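PDB 5K1S: oxidoreductase, zinc-binding dehydrogenase family, which is a zinc-binding medium-chain reductase involved in an alternative route to isovaleryl coenzyme A in Myxococcus xanthus. Local coordinates for residues G30-E35 with A337-A342. Numbering follows the deposited sequence.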
# COMPACT_ATOMS: atom_id res chain seq x y z
N GLY A 30 34.16 7.20 -17.37
CA GLY A 30 35.45 7.86 -17.48
C GLY A 30 35.41 9.36 -17.28
O GLY A 30 36.47 9.96 -17.09
N ASN A 31 34.23 9.97 -17.33
CA ASN A 31 34.13 11.42 -17.14
C ASN A 31 34.44 11.84 -15.71
O ASN A 31 34.64 13.04 -15.48
CB ASN A 31 32.73 11.89 -17.53
CG ASN A 31 32.41 11.61 -18.98
OD1 ASN A 31 33.11 10.85 -19.65
ND2 ASN A 31 31.34 12.22 -19.49
N LEU A 32 34.48 10.91 -14.77
CA LEU A 32 34.86 11.21 -13.40
C LEU A 32 36.37 11.35 -13.32
O LEU A 32 37.11 10.43 -13.72
CB LEU A 32 34.37 10.10 -12.46
CG LEU A 32 32.85 9.88 -12.40
CD1 LEU A 32 32.54 8.60 -11.65
CD2 LEU A 32 32.14 11.06 -11.76
N LYS A 33 36.85 12.49 -12.82
CA LYS A 33 38.28 12.77 -12.78
C LYS A 33 38.62 13.53 -11.51
O LYS A 33 37.96 14.52 -11.17
CB LYS A 33 38.71 13.57 -14.01
N MET A 34 39.65 13.07 -10.81
CA MET A 34 40.13 13.77 -9.62
C MET A 34 40.67 15.14 -10.00
O MET A 34 41.45 15.27 -10.95
CB MET A 34 41.21 12.95 -8.92
CG MET A 34 41.81 13.60 -7.67
SD MET A 34 40.86 13.28 -6.17
CE MET A 34 41.32 11.59 -5.84
N GLU A 35 40.26 16.17 -9.26
CA GLU A 35 40.74 17.52 -9.48
C GLU A 35 41.02 18.17 -8.13
O GLU A 35 40.74 17.62 -7.07
CB GLU A 35 39.72 18.36 -10.26
CG GLU A 35 39.38 17.80 -11.63
CD GLU A 35 38.34 18.62 -12.36
OE1 GLU A 35 37.95 19.69 -11.84
OE2 GLU A 35 37.89 18.20 -13.45
N ALA A 337 40.36 8.27 -6.37
CA ALA A 337 40.76 8.59 -7.74
C ALA A 337 40.27 7.56 -8.75
O ALA A 337 40.21 7.87 -9.94
CB ALA A 337 42.28 8.73 -7.82
N GLU A 338 39.94 6.35 -8.30
CA GLU A 338 39.46 5.30 -9.18
C GLU A 338 37.94 5.19 -9.17
O GLU A 338 37.38 4.09 -9.27
CB GLU A 338 40.08 3.96 -8.79
CG GLU A 338 41.60 3.92 -8.96
CD GLU A 338 42.20 2.59 -8.55
OE1 GLU A 338 41.43 1.64 -8.31
OE2 GLU A 338 43.44 2.51 -8.46
N ALA A 339 37.24 6.33 -9.04
CA ALA A 339 35.78 6.31 -9.05
C ALA A 339 35.25 5.76 -10.36
O ALA A 339 34.28 4.99 -10.37
CB ALA A 339 35.24 7.71 -8.79
N ALA A 340 35.86 6.14 -11.48
CA ALA A 340 35.43 5.62 -12.78
C ALA A 340 35.43 4.10 -12.78
O ALA A 340 34.44 3.46 -13.16
CB ALA A 340 36.32 6.17 -13.89
N LYS A 341 36.54 3.49 -12.35
CA LYS A 341 36.61 2.04 -12.28
C LYS A 341 35.49 1.48 -11.41
O LYS A 341 34.89 0.45 -11.74
CB LYS A 341 37.97 1.60 -11.74
CG LYS A 341 39.15 2.14 -12.52
CD LYS A 341 40.46 1.50 -12.06
CE LYS A 341 41.65 2.05 -12.82
NZ LYS A 341 42.92 1.36 -12.45
N ALA A 342 35.19 2.15 -10.30
CA ALA A 342 34.13 1.68 -9.41
C ALA A 342 32.79 1.61 -10.13
O ALA A 342 32.08 0.60 -10.04
CB ALA A 342 34.04 2.59 -8.18
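In Met34, CG lies anti to the backbone N (chi1 179°), and bends at chi2 and chi3 (85° and 75°) bring its terminal methyl over to Ala337. There CE lies 3.5 Å from Ala337 N and 3.6 Å from Ala337 CB, so the methyl meets backbone and side chain together. An unbranched, flexible methionine can follow such a bent path, while the single methyl of alanine offers it a small apolar partner. The CD1 branch of Leu32 touches the first turn of helix 339-347, 4.0 Å from Ala339 CB. Leucine suits this buried spot because its branched end reaches both the Ala339 methyl and the adjoining helix backbone. At the other end, Ala340 CB faces the backbone of Gly30, 4.1 Å from Gly30 CA, a meeting of two small residues that lets the chains come close. The two segments run nearly antiparallel and are joined by van der Waals packing alone. Leu32 also rests on Val21 and Leu77, and Met34 on Lys19 and Leu336. The contact thus sets strand 32-38, which pairs with strand 17-23 in a two-stranded antiparallel sheet, against the start of the helix that connects, in sequence, the parallel strands 330-335 and 354-358.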